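Local coordinates for protein pyruvate kinase (Pyrobaculum aerophilum, PDB 3QTG) that catalyses the last step of glycolysis, the transfer of a phosphoryl group from phosphoenolpyruvate to ADP that yields pyruvate and ATP, at residues L39-G44 / A333-L338; R12-T17 / A417-Y422; G315-W320 / K392-G397; A303-V308 / S339-N344. One frame throughout, in Å; residues are numbered along the deposited sequence.

Interaction 1: residues L39-G44 / A333-L338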
loop_
_atom_site.group_PDB
_atom_site.type_symbol
_atom_site.label_atom_id
_atom_site.label_comp_id
_atom_site.label_asym_id
_atom_site.label_seq_id
_atom_site.Cartn_x
_atom_site.Cartn_y
_atom_site.Cartn_z
ATOM N N LEU A 39 -4.302 -33.214 31.175
ATOM C CA LEU A 39 -5.442 -32.453 30.678
ATOM C C LEU A 39 -5.288 -30.956 30.899
ATOM O O LEU A 39 -5.899 -30.154 30.184
ATOM C CB LEU A 39 -6.751 -32.977 31.286
ATOM C CG LEU A 39 -7.107 -34.408 30.856
ATOM C CD1 LEU A 39 -8.334 -34.928 31.567
ATOM C CD2 LEU A 39 -7.290 -34.511 29.338
ATOM N N ASP A 40 -4.486 -30.587 31.900
ATOM C CA ASP A 40 -4.101 -29.195 32.144
ATOM C C ASP A 40 -3.324 -28.613 30.967
ATOM O O ASP A 40 -3.202 -27.399 30.829
ATOM C CB ASP A 40 -3.218 -29.092 33.389
ATOM C CG ASP A 40 -4.015 -29.075 34.700
ATOM O OD1 ASP A 40 -5.279 -29.085 34.695
ATOM O OD2 ASP A 40 -3.342 -29.050 35.756
ATOM N N LEU A 41 -2.785 -29.491 30.137
ATOM C CA LEU A 41 -1.923 -29.084 29.047
ATOM C C LEU A 41 -2.587 -29.213 27.680
ATOM O O LEU A 41 -1.924 -29.024 26.655
ATOM C CB LEU A 41 -0.589 -29.858 29.088
ATOM C CG LEU A 41 0.398 -29.389 30.167
ATOM C CD1 LEU A 41 1.469 -30.449 30.469
ATOM C CD2 LEU A 41 1.050 -28.056 29.795
ATOM N N VAL A 42 -3.876 -29.551 27.665
ATOM C CA VAL A 42 -4.625 -29.674 26.405
ATOM C C VAL A 42 -5.839 -28.749 26.377
ATOM O O VAL A 42 -6.321 -28.294 27.427
ATOM C CB VAL A 42 -5.010 -31.163 26.043
ATOM C CG1 VAL A 42 -3.831 -32.079 26.252
ATOM C CG2 VAL A 42 -6.237 -31.672 26.859
ATOM N N ASP A 43 -6.299 -28.444 25.165
ATOM C CA ASP A 43 -7.497 -27.636 24.964
ATOM C C ASP A 43 -8.627 -28.487 24.426
ATOM O O ASP A 43 -9.778 -28.053 24.380
ATOM C CB ASP A 43 -7.211 -26.459 24.021
ATOM C CG ASP A 43 -6.064 -25.586 24.512
ATOM O OD1 ASP A 43 -6.217 -24.866 25.524
ATOM O OD2 ASP A 43 -4.990 -25.616 23.897
ATOM N N GLY A 44 -8.280 -29.697 23.996
ATOM C CA GLY A 44 -9.241 -30.632 23.437
ATOM C C GLY A 44 -8.673 -32.025 23.347
ATOM O O GLY A 44 -7.466 -32.218 23.436
ATOM N N ALA A 333 5.001 -36.136 28.679
ATOM C CA ALA A 333 6.120 -35.379 28.123
ATOM C C ALA A 333 5.748 -34.787 26.766
ATOM O O ALA A 333 6.154 -33.682 26.443
ATOM C CB ALA A 333 7.347 -36.258 27.987
ATOM N N ALA A 334 4.963 -35.537 25.995
ATOM C CA ALA A 334 4.548 -35.140 24.652
ATOM C C ALA A 334 3.687 -33.877 24.662
ATOM O O ALA A 334 4.006 -32.933 23.947
ATOM C CB ALA A 334 3.846 -36.285 23.938
ATOM N N VAL A 335 2.641 -33.838 25.494
ATOM C CA VAL A 335 1.812 -32.625 25.620
ATOM C C VAL A 335 2.540 -31.469 26.296
ATOM O O VAL A 335 2.266 -30.287 26.014
ATOM C CB VAL A 335 0.432 -32.875 26.299
ATOM C CG1 VAL A 335 -0.410 -33.848 25.467
ATOM C CG2 VAL A 335 0.568 -33.342 27.750
ATOM N N SER A 336 3.473 -31.814 27.181
ATOM C CA SER A 336 4.253 -30.824 27.896
ATOM C C SER A 336 5.192 -30.115 26.921
ATOM O O SER A 336 5.248 -28.893 26.907
ATOM C CB SER A 336 5.012 -31.483 29.048
ATOM O OG SER A 336 5.732 -30.523 29.796
ATOM N N TRP A 337 5.887 -30.879 26.081
ATOM C CA TRP A 337 6.740 -30.313 25.032
ATOM C C TRP A 337 5.984 -29.542 23.941
ATOM O O TRP A 337 6.468 -28.511 23.473
ATOM C CB TRP A 337 7.623 -31.389 24.415
ATOM C CG TRP A 337 8.925 -31.503 25.120
ATOM C CD1 TRP A 337 9.284 -32.447 26.050
ATOM C CD2 TRP A 337 10.049 -30.632 24.980
ATOM N NE1 TRP A 337 10.560 -32.219 26.481
ATOM C CE2 TRP A 337 11.058 -31.112 25.848
ATOM C CE3 TRP A 337 10.309 -29.498 24.197
ATOM C CZ2 TRP A 337 12.313 -30.497 25.957
ATOM C CZ3 TRP A 337 11.557 -28.877 24.312
ATOM C CH2 TRP A 337 12.542 -29.381 25.187
ATOM N N LEU A 338 4.801 -30.031 23.554
ATOM C CA LEU A 338 3.921 -29.289 22.633
ATOM C C LEU A 338 3.634 -27.855 23.119
ATOM O O LEU A 338 3.855 -26.870 22.400
ATOM C CB LEU A 338 2.599 -30.031 22.411
ATOM C CG LEU A 338 1.716 -29.350 21.359
ATOM C CD1 LEU A 338 2.489 -29.116 20.019
ATOM C CD2 LEU A 338 0.417 -30.123 21.122
HETATM O O HOH W 1 -0.161 -29.859 24.561
#
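Leu41 and Val42 make an apolar contact, supplemented by a water bridge, with Val335 and Ser336 on the outer layer of the TIM barrel. The first pair lies in the loop that runs from helix 32-39 to the second barrel strand, 44-48; the second lies on helix 331-343, which follows the eighth strand. A type I turn from Leu39 to Val42 sets Leu41 facing the helix. With CG turned anti to its own carbonyl carbon (chi1 -76°), Leu41 sends CD1 across to the helix backbone, 3.8 Å from Ser336 CA. Its CB meets one branch of Val335, with CG2 3.9 Å away. The other branch serves Val42: the two CG1 methyls approach at 3.9 Å, the side chains slanting across one another. Val335 is therefore shared between consecutive loop residues, and a beta-branched side chain with two diverging methyls suits that double duty. Ser336, partly exposed, contributes carbon atoms here, and its short side chain lets the leucine methyl approach the helix closely. Beneath the contact, Val42 and Val335 both rest on Ala21 of strand 18-22, and Val335 also touches Leu321 of strand 318-321, so the apolar layer continues onto the barrel wall where its first and last strands meet. Loop and helix are also linked through polar backbone atoms: one water donates to Leu41 O and to Val335 O, each at 2.9 Å.

Interaction 2: residues R12-T17 / A417-Y422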
loop_
_atom_site.group_PDB
_atom_site.type_symbol
_atom_site.label_atom_id
_atom_site.label_comp_id
_atom_site.label_asym_id
_atom_site.label_seq_id
_atom_site.Cartn_x
_atom_site.Cartn_y
_atom_site.Cartn_z
ATOM N N ARG A 12 3.419 -15.532 25.751
ATOM C CA ARG A 12 4.023 -16.732 26.403
ATOM C C ARG A 12 3.068 -17.508 27.323
ATOM O O ARG A 12 2.998 -18.731 27.228
ATOM C CB ARG A 12 5.291 -16.355 27.177
ATOM C CG ARG A 12 6.565 -16.461 26.370
ATOM C CD ARG A 12 7.771 -16.748 27.268
ATOM N NE ARG A 12 9.031 -16.479 26.573
ATOM C CZ ARG A 12 9.562 -15.265 26.419
ATOM N NH1 ARG A 12 8.947 -14.197 26.918
ATOM N NH2 ARG A 12 10.713 -15.115 25.768
ATOM N N ALA A 13 2.354 -16.803 28.207
ATOM C CA ALA A 13 1.586 -17.448 29.295
ATOM C C ALA A 13 0.334 -18.230 28.867
ATOM O O ALA A 13 0.046 -19.300 29.434
ATOM C CB ALA A 13 1.235 -16.432 30.391
ATOM N N ARG A 14 -0.409 -17.695 27.893
ATOM C CA ARG A 14 -1.589 -18.377 27.345
ATOM C C ARG A 14 -1.476 -18.559 25.834
ATOM O O ARG A 14 -1.144 -17.626 25.107
ATOM C CB ARG A 14 -2.885 -17.639 27.707
ATOM C CG ARG A 14 -4.171 -18.415 27.368
ATOM C CD ARG A 14 -4.186 -19.814 28.001
ATOM N NE ARG A 14 -4.440 -19.771 29.446
ATOM C CZ ARG A 14 -5.551 -20.221 30.034
ATOM N NH1 ARG A 14 -6.526 -20.769 29.308
ATOM N NH2 ARG A 14 -5.685 -20.120 31.355
ATOM N N ASN A 15 -1.754 -19.775 25.377
ATOM C CA ASN A 15 -1.551 -20.116 23.978
ATOM C C ASN A 15 -2.654 -19.619 23.043
ATOM O O ASN A 15 -3.841 -19.579 23.389
ATOM C CB ASN A 15 -1.240 -21.621 23.789
ATOM C CG ASN A 15 0.224 -21.967 24.101
ATOM O OD1 ASN A 15 0.527 -23.035 24.648
ATOM N ND2 ASN A 15 1.137 -21.058 23.761
ATOM N N LEU A 16 -2.221 -19.207 21.857
ATOM C CA LEU A 16 -3.129 -18.810 20.801
ATOM C C LEU A 16 -3.391 -20.034 19.960
ATOM O O LEU A 16 -4.534 -20.309 19.625
ATOM C CB LEU A 16 -2.534 -17.663 19.999
ATOM C CG LEU A 16 -2.126 -16.402 20.789
ATOM C CD1 LEU A 16 -1.678 -15.317 19.823
ATOM C CD2 LEU A 16 -3.275 -15.890 21.652
ATOM N N THR A 17 -2.326 -20.786 19.666
ATOM C CA THR A 17 -2.441 -22.108 19.044
ATOM C C THR A 17 -2.988 -23.096 20.070
ATOM O O THR A 17 -2.475 -23.204 21.176
ATOM C CB THR A 17 -1.095 -22.622 18.539
ATOM O OG1 THR A 17 -0.452 -21.591 17.783
ATOM C CG2 THR A 17 -1.296 -23.851 17.656
ATOM N N ALA A 417 -6.898 -18.529 19.639
ATOM C CA ALA A 417 -6.854 -17.430 20.643
ATOM C C ALA A 417 -7.988 -17.385 21.647
ATOM O O ALA A 417 -7.908 -16.638 22.632
ATOM C CB ALA A 417 -6.668 -16.027 19.970
ATOM N N LEU A 418 -9.051 -18.149 21.408
ATOM C CA LEU A 418 -10.262 -18.008 22.212
ATOM C C LEU A 418 -10.125 -18.623 23.582
ATOM O O LEU A 418 -9.654 -19.767 23.736
ATOM C CB LEU A 418 -11.504 -18.573 21.506
ATOM C CG LEU A 418 -11.855 -18.034 20.112
ATOM C CD1 LEU A 418 -13.230 -18.522 19.744
ATOM C CD2 LEU A 418 -11.768 -16.497 20.039
ATOM N N GLU A 419 -10.537 -17.851 24.581
ATOM C CA GLU A 419 -10.673 -18.380 25.934
ATOM C C GLU A 419 -12.137 -18.342 26.373
ATOM O O GLU A 419 -12.625 -17.317 26.853
ATOM C CB GLU A 419 -9.768 -17.680 26.946
ATOM C CG GLU A 419 -9.513 -18.602 28.135
ATOM C CD GLU A 419 -8.980 -17.883 29.344
ATOM O OE1 GLU A 419 -9.626 -17.972 30.411
ATOM O OE2 GLU A 419 -7.926 -17.223 29.230
ATOM N N PRO A 420 -12.834 -19.469 26.190
ATOM C CA PRO A 420 -14.252 -19.519 26.484
ATOM C C PRO A 420 -14.560 -19.684 27.967
ATOM O O PRO A 420 -14.004 -20.558 28.642
ATOM C CB PRO A 420 -14.747 -20.703 25.646
ATOM C CG PRO A 420 -13.544 -21.602 25.502
ATOM C CD PRO A 420 -12.317 -20.743 25.636
ATOM N N LEU A 421 -15.461 -18.835 28.446
ATOM C CA LEU A 421 -15.864 -18.761 29.843
ATOM C C LEU A 421 -17.366 -18.967 29.914
ATOM O O LEU A 421 -18.128 -18.290 29.223
ATOM C CB LEU A 421 -15.520 -17.379 30.417
ATOM C CG LEU A 421 -14.049 -16.941 30.335
ATOM C CD1 LEU A 421 -13.907 -15.436 30.363
ATOM C CD2 LEU A 421 -13.210 -17.596 31.442
ATOM N N TYR A 422 -17.789 -19.915 30.740
ATOM C CA TYR A 422 -19.206 -20.126 30.974
ATOM C C TYR A 422 -19.733 -19.000 31.855
ATOM O O TYR A 422 -19.310 -18.859 33.005
ATOM C CB TYR A 422 -19.469 -21.485 31.614
ATOM C CG TYR A 422 -20.925 -21.686 31.972
ATOM C CD1 TYR A 422 -21.885 -21.868 30.979
ATOM C CD2 TYR A 422 -21.340 -21.670 33.300
ATOM C CE1 TYR A 422 -23.229 -22.045 31.299
ATOM C CE2 TYR A 422 -22.675 -21.848 33.636
ATOM C CZ TYR A 422 -23.617 -22.031 32.631
ATOM O OH TYR A 422 -24.947 -22.200 32.962
#
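Leu16 and Ala417 are tied by a backbone hydrogen bond in which Ala417 N donates to Leu16 O at 3.0 Å. The bond is straight, 162° at the hydrogen, and the N-H arrives in the carbonyl plane on a lone pair of the oxygen. Both residues are buried, so each of these polar groups gains a partner. Beside the bond, Leu16 CD2 lies 3.8 Å from Ala417 CB; the small alanine lets the two backbones come close, and the leucine methyl fills in alongside. Farther out, Glu419 reaches out in extended form, its CG anti to the backbone N (chi1 -156°), and lays its carboxylate over one face of the Arg14 guanidinium, offset toward the rim, the planes 11° apart. Arg14 NH1 and Glu419 OE2 form a long salt bridge of 3.8 Å: no N-H points at the oxygen, and the ion pair rests on charge attraction. A lysine in place of Glu419 would probably set a second positive charge against the arginine and leave the guanidinium without its stacked partner. Nearby, Leu418 O accepts from Lys18 NZ, and the hydroxyl of Thr17 is hydrogen-bonded to that of Tyr347. Strand 418-422 is an edge strand of the C-terminal alpha/beta sheet within this chain, paired with 399-403; here it meets the segment leading into strand 18-22, a junction between the TIM barrel and C-terminal domains of a pyruvate kinase.

Interaction 3: residues G315-W320 / K392-G397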
loop_
_atom_site.group_PDB
_atom_site.type_symbol
_atom_site.label_atom_id
_atom_site.label_comp_id
_atom_site.label_asym_id
_atom_site.label_seq_id
_atom_site.Cartn_x
_atom_site.Cartn_y
_atom_site.Cartn_z
ATOM N N GLY A 315 -0.026 -19.877 11.573
ATOM C CA GLY A 315 -1.273 -19.369 12.137
ATOM C C GLY A 315 -2.421 -20.370 12.153
ATOM O O GLY A 315 -3.574 -19.966 12.145
ATOM N N VAL A 316 -2.114 -21.671 12.222
ATOM C CA VAL A 316 -3.155 -22.699 12.389
ATOM C C VAL A 316 -3.872 -22.525 13.731
ATOM O O VAL A 316 -3.260 -22.039 14.699
ATOM C CB VAL A 316 -2.567 -24.154 12.282
ATOM C CG1 VAL A 316 -1.943 -24.372 10.906
ATOM C CG2 VAL A 316 -1.531 -24.427 13.400
ATOM N N ASP A 317 -5.148 -22.921 13.796
ATOM C CA ASP A 317 -5.918 -22.853 15.043
ATOM C C ASP A 317 -5.431 -23.864 16.076
ATOM O O ASP A 317 -5.442 -23.575 17.272
ATOM C CB ASP A 317 -7.409 -23.156 14.831
ATOM C CG ASP A 317 -8.112 -22.156 13.951
ATOM O OD1 ASP A 317 -8.941 -21.366 14.473
ATOM O OD2 ASP A 317 -7.870 -22.191 12.734
ATOM N N SER A 318 -5.090 -25.069 15.623
ATOM C CA SER A 318 -4.694 -26.168 16.529
ATOM C C SER A 318 -3.689 -27.174 15.941
ATOM O O SER A 318 -3.528 -27.278 14.704
ATOM C CB SER A 318 -5.923 -26.899 17.096
ATOM O OG SER A 318 -6.788 -27.348 16.069
ATOM N N LEU A 319 -3.016 -27.893 16.850
ATOM C CA LEU A 319 -2.115 -29.003 16.526
ATOM C C LEU A 319 -2.580 -30.237 17.295
ATOM O O LEU A 319 -2.866 -30.165 18.494
ATOM C CB LEU A 319 -0.644 -28.683 16.857
ATOM C CG LEU A 319 0.016 -27.437 16.205
ATOM C CD1 LEU A 319 1.336 -27.098 16.868
ATOM C CD2 LEU A 319 0.239 -27.587 14.705
ATOM N N TRP A 320 -2.682 -31.362 16.591
ATOM C CA TRP A 320 -3.264 -32.567 17.162
ATOM C C TRP A 320 -2.188 -33.638 17.276
ATOM O O TRP A 320 -1.641 -34.078 16.277
ATOM C CB TRP A 320 -4.380 -33.084 16.247
ATOM C CG TRP A 320 -5.577 -32.177 16.075
ATOM C CD1 TRP A 320 -5.688 -30.853 16.426
ATOM C CD2 TRP A 320 -6.837 -32.543 15.499
ATOM N NE1 TRP A 320 -6.941 -30.385 16.113
ATOM C CE2 TRP A 320 -7.669 -31.406 15.551
ATOM C CE3 TRP A 320 -7.352 -33.737 14.969
ATOM C CZ2 TRP A 320 -8.992 -31.417 15.069
ATOM C CZ3 TRP A 320 -8.661 -33.741 14.485
ATOM C CH2 TRP A 320 -9.462 -32.587 14.532
ATOM N N LYS A 392 -10.998 -15.554 13.134
ATOM C CA LYS A 392 -10.475 -15.843 11.789
ATOM C C LYS A 392 -9.588 -14.730 11.278
ATOM O O LYS A 392 -8.823 -14.945 10.344
ATOM C CB LYS A 392 -11.585 -16.150 10.784
ATOM C CG LYS A 392 -12.397 -14.964 10.344
ATOM C CD LYS A 392 -13.598 -15.413 9.538
ATOM C CE LYS A 392 -14.153 -14.231 8.774
ATOM N NZ LYS A 392 -15.380 -14.611 8.065
ATOM N N PHE A 393 -9.698 -13.540 11.885
ATOM C CA PHE A 393 -8.825 -12.432 11.508
ATOM C C PHE A 393 -7.567 -12.438 12.331
ATOM O O PHE A 393 -6.781 -11.515 12.228
ATOM C CB PHE A 393 -9.543 -11.069 11.587
ATOM C CG PHE A 393 -10.640 -10.923 10.567
ATOM C CD1 PHE A 393 -10.339 -10.646 9.236
ATOM C CD2 PHE A 393 -11.969 -11.107 10.933
ATOM C CE1 PHE A 393 -11.363 -10.532 8.290
ATOM C CE2 PHE A 393 -12.979 -10.985 10.012
ATOM C CZ PHE A 393 -12.670 -10.688 8.684
ATOM N N ARG A 394 -7.382 -13.475 13.155
ATOM C CA ARG A 394 -6.097 -13.724 13.820
ATOM C C ARG A 394 -5.643 -12.589 14.759
ATOM O O ARG A 394 -4.536 -12.043 14.618
ATOM C CB ARG A 394 -5.008 -14.104 12.794
ATOM C CG ARG A 394 -5.247 -15.481 12.100
ATOM C CD ARG A 394 -5.300 -16.595 13.135
ATOM N NE ARG A 394 -5.370 -17.972 12.613
ATOM C CZ ARG A 394 -6.490 -18.670 12.512
ATOM N NH1 ARG A 394 -7.623 -18.085 12.848
ATOM N NH2 ARG A 394 -6.485 -19.944 12.066
ATOM N N PRO A 395 -6.490 -12.253 15.753
ATOM C CA PRO A 395 -6.028 -11.295 16.789
ATOM C C PRO A 395 -4.807 -11.875 17.498
ATOM O O PRO A 395 -4.698 -13.105 17.625
ATOM C CB PRO A 395 -7.212 -11.220 17.749
ATOM C CG PRO A 395 -7.994 -12.571 17.472
ATOM C CD PRO A 395 -7.848 -12.763 16.017
ATOM N N ARG A 396 -3.903 -11.014 17.962
ATOM C CA ARG A 396 -2.581 -11.450 18.377
ATOM C C ARG A 396 -2.496 -11.670 19.874
ATOM O O ARG A 396 -1.414 -11.921 20.415
ATOM C CB ARG A 396 -1.515 -10.428 17.945
ATOM C CG ARG A 396 -1.132 -10.464 16.484
ATOM C CD ARG A 396 -0.446 -11.765 16.175
ATOM N NE ARG A 396 0.543 -11.632 15.103
ATOM C CZ ARG A 396 0.335 -12.009 13.844
ATOM N NH1 ARG A 396 -0.836 -12.543 13.492
ATOM N NH2 ARG A 396 1.299 -11.853 12.947
ATOM N N GLY A 397 -3.626 -11.552 20.551
ATOM C CA GLY A 397 -3.690 -11.796 21.989
ATOM C C GLY A 397 -4.922 -12.621 22.256
ATOM O O GLY A 397 -5.761 -12.810 21.357
HETATM O O HOH W 2 -10.042 -19.523 13.078
#
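Arg394 bridges to Gly315 and Asp317 through the edge of its guanidinium. Its chain bends at chi2 (-59°) and then runs straight through chi3, carrying the flat head to the backbone just after helix 302-313. There NE and NH2 grip a single atom side-on: NE donates to Gly315 O at 2.7 Å and NH2 to the same Gly315 O at 2.9 Å, both nearly in the guanidinium plane. Gly315 has positive phi, where a CB would jam against the preceding carbonyl oxygen, so glycine fits. With CG anti to its carbonyl carbon (chi1 -64°), Asp317 brings its carboxylate near the arginine. NH2 also makes a salt bridge to Asp317 OD2 at 2.7 Å, arriving from above the carboxylate, whose plane stands perpendicular to the guanidinium. A water accepts from Arg394 NH1 and donates to Asp317 OD1. Ile284 N and Trp416 N also hold Asp317, and Trp416 makes a cation-pi contact with the arginine. A leucine in place of Arg394 is likely to leave Gly315 O without both donors and the buried Asp317 without its countercharge. This buried salt bridge and side-on grip join the barrel domain, just before its eighth strand, to the C-terminal alpha/beta domain of pyruvate kinase.

Interaction 4: residues A303-V308 / S339-N344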
loop_
_atom_site.group_PDB
_atom_site.type_symbol
_atom_site.label_atom_id
_atom_site.label_comp_id
_atom_site.label_asym_id
_atom_site.label_seq_id
_atom_site.Cartn_x
_atom_site.Cartn_y
_atom_site.Cartn_z
ATOM N N ALA A 303 14.709 -31.229 15.021
ATOM C CA ALA A 303 13.935 -31.057 13.795
ATOM C C ALA A 303 12.434 -31.017 14.089
ATOM O O ALA A 303 11.714 -30.247 13.465
ATOM C CB ALA A 303 14.268 -32.152 12.782
ATOM N N GLU A 304 11.983 -31.839 15.040
ATOM C CA GLU A 304 10.573 -31.859 15.456
ATOM C C GLU A 304 10.158 -30.576 16.151
ATOM O O GLU A 304 9.051 -30.095 15.941
ATOM C CB GLU A 304 10.279 -33.054 16.361
ATOM C CG GLU A 304 10.471 -34.388 15.645
ATOM C CD GLU A 304 10.209 -35.591 16.540
ATOM O OE1 GLU A 304 10.454 -35.505 17.758
ATOM O OE2 GLU A 304 9.748 -36.620 16.004
ATOM N N ILE A 305 11.052 -30.018 16.966
ATOM C CA ILE A 305 10.833 -28.691 17.553
ATOM C C ILE A 305 10.706 -27.617 16.456
ATOM O O ILE A 305 9.755 -26.859 16.457
ATOM C CB ILE A 305 11.945 -28.323 18.585
ATOM C CG1 ILE A 305 11.827 -29.223 19.830
ATOM C CG2 ILE A 305 11.889 -26.839 18.950
ATOM C CD1 ILE A 305 13.115 -29.435 20.580
ATOM N N ASN A 306 11.650 -27.554 15.521
ATOM C CA ASN A 306 11.504 -26.617 14.399
ATOM C C ASN A 306 10.194 -26.814 13.590
ATOM O O ASN A 306 9.528 -25.833 13.249
ATOM C CB ASN A 306 12.725 -26.647 13.486
ATOM C CG ASN A 306 13.961 -26.054 14.140
ATOM O OD1 ASN A 306 15.016 -26.700 14.224
ATOM N ND2 ASN A 306 13.852 -24.818 14.595
ATOM N N ASP A 307 9.839 -28.074 13.315
ATOM C CA ASP A 307 8.585 -28.444 12.606
ATOM C C ASP A 307 7.324 -27.888 13.294
ATOM O O ASP A 307 6.529 -27.185 12.669
ATOM C CB ASP A 307 8.512 -29.969 12.470
ATOM C CG ASP A 307 7.425 -30.447 11.499
ATOM O OD1 ASP A 307 6.822 -29.626 10.770
ATOM O OD2 ASP A 307 7.182 -31.682 11.473
ATOM N N VAL A 308 7.173 -28.167 14.588
ATOM C CA VAL A 308 6.060 -27.643 15.383
ATOM C C VAL A 308 6.095 -26.109 15.418
ATOM O O VAL A 308 5.054 -25.452 15.283
ATOM C CB VAL A 308 6.092 -28.184 16.844
ATOM C CG1 VAL A 308 4.972 -27.536 17.725
ATOM C CG2 VAL A 308 5.967 -29.694 16.862
ATOM N N SER A 339 3.158 -27.771 24.356
ATOM C CA SER A 339 2.747 -26.528 24.994
ATOM C C SER A 339 3.917 -25.569 25.210
ATOM O O SER A 339 3.789 -24.356 25.010
ATOM C CB SER A 339 2.081 -26.871 26.333
ATOM O OG SER A 339 1.336 -25.791 26.821
ATOM N N ARG A 340 5.051 -26.131 25.622
ATOM C CA ARG A 340 6.288 -25.388 25.819
ATOM C C ARG A 340 6.779 -24.743 24.507
ATOM O O ARG A 340 7.105 -23.560 24.490
ATOM C CB ARG A 340 7.349 -26.334 26.377
ATOM C CG ARG A 340 8.622 -25.665 26.838
ATOM C CD ARG A 340 9.668 -26.716 27.229
ATOM N NE ARG A 340 9.076 -27.903 27.866
ATOM C CZ ARG A 340 9.739 -28.735 28.670
ATOM N NH1 ARG A 340 11.024 -28.507 28.945
ATOM N NH2 ARG A 340 9.119 -29.791 29.208
ATOM N N ILE A 341 6.829 -25.520 23.423
ATOM C CA ILE A 341 7.218 -24.997 22.092
ATOM C C ILE A 341 6.315 -23.858 21.640
ATOM O O ILE A 341 6.791 -22.871 21.088
ATOM C CB ILE A 341 7.232 -26.095 20.986
ATOM C CG1 ILE A 341 8.313 -27.151 21.282
ATOM C CG2 ILE A 341 7.437 -25.449 19.566
ATOM C CD1 ILE A 341 8.126 -28.483 20.553
ATOM N N LEU A 342 5.014 -24.007 21.873
ATOM C CA LEU A 342 4.025 -23.016 21.455
ATOM C C LEU A 342 4.214 -21.677 22.165
ATOM O O LEU A 342 4.024 -20.607 21.566
ATOM C CB LEU A 342 2.591 -23.550 21.638
ATOM C CG LEU A 342 2.216 -24.738 20.738
ATOM C CD1 LEU A 342 0.768 -25.204 20.936
ATOM C CD2 LEU A 342 2.493 -24.436 19.284
ATOM N N MET A 343 4.606 -21.741 23.437
ATOM C CA MET A 343 4.869 -20.539 24.218
ATOM C C MET A 343 6.012 -19.717 23.637
ATOM O O MET A 343 6.145 -18.538 23.934
ATOM C CB MET A 343 5.122 -20.888 25.691
ATOM C CG MET A 343 3.864 -21.405 26.379
ATOM S SD MET A 343 4.056 -21.751 28.137
ATOM C CE MET A 343 2.357 -22.204 28.560
ATOM N N ASN A 344 6.815 -20.339 22.783
ATOM C CA ASN A 344 7.927 -19.649 22.133
ATOM C C ASN A 344 7.591 -19.070 20.764
ATOM O O ASN A 344 8.371 -18.281 20.232
ATOM C CB ASN A 344 9.124 -20.593 21.986
ATOM C CG ASN A 344 9.774 -20.902 23.307
ATOM O OD1 ASN A 344 10.598 -20.125 23.808
ATOM N ND2 ASN A 344 9.387 -22.039 23.904
#
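Two helices of the TIM-barrel outer layer, 302-313 and 331-343, which precede and follow the eighth strand, pack together through Ile305 and Val308 on one and Ile341 and Leu342 on the other. Their local axes approach to 10.1 Å and cross at -58°, a separation suited to branched aliphatic side chains. Ile341, at the centre, points at the opposite helix with two arms. Its longer arm, CG1 anti to the carbonyl carbon (chi1 -65°), brings CD1 against Ile305 at a slant, 3.8 Å from CG1 of that residue. The other branch, Ile341 CG2, meets Val308 CG1 at 3.7 Å, the two side chains crossing at about a right angle. An isoleucine fits here because its unequal branches can touch residues three positions apart on the facing helix. Leu342 adds a looser edge: its CB is directed along the interface, yet the end of the chain swings in, and CD2 lies 4.3 Å from Val308 CG1. All four residues are buried, and apolar contacts alone join the segments. At the end of the second segment, Asn344 ND2 donates to Asp264 OD2 of the second subunit, whose Leu263 packs on Ile305. The contact thus lies between that neighbouring subunit and the barrel wall: inward, Val308 and Leu342 both rest on Leu319 of strand 318-321, which lies between the two helices in the sequence.

How the interactions relate
Interactions 1 and 4 use successive parts of helix 331-343, the first packing it against a loop, the second against helix 302-313; they meet where Leu338 CD1 touches Val308 CG1 at 3.7 Å. Both are mainly apolar and lie within the barrel domain. Interactions 2 and 3, centres about 10 Å apart, instead join barrel and C-terminal domains and rely on hydrogen bonds and charge. Interactions 3 and 4 are wholly buried; interactions 1 and 2 are partly so, and the exposed Arg14 carries a loose ion pair where buried Arg394 is firmly bonded. Leu319, from 315-320, packs on both 333-338 and 339-344, so apolar packing from the eighth strand ties that segment of interaction 3 to interactions 1 and 4.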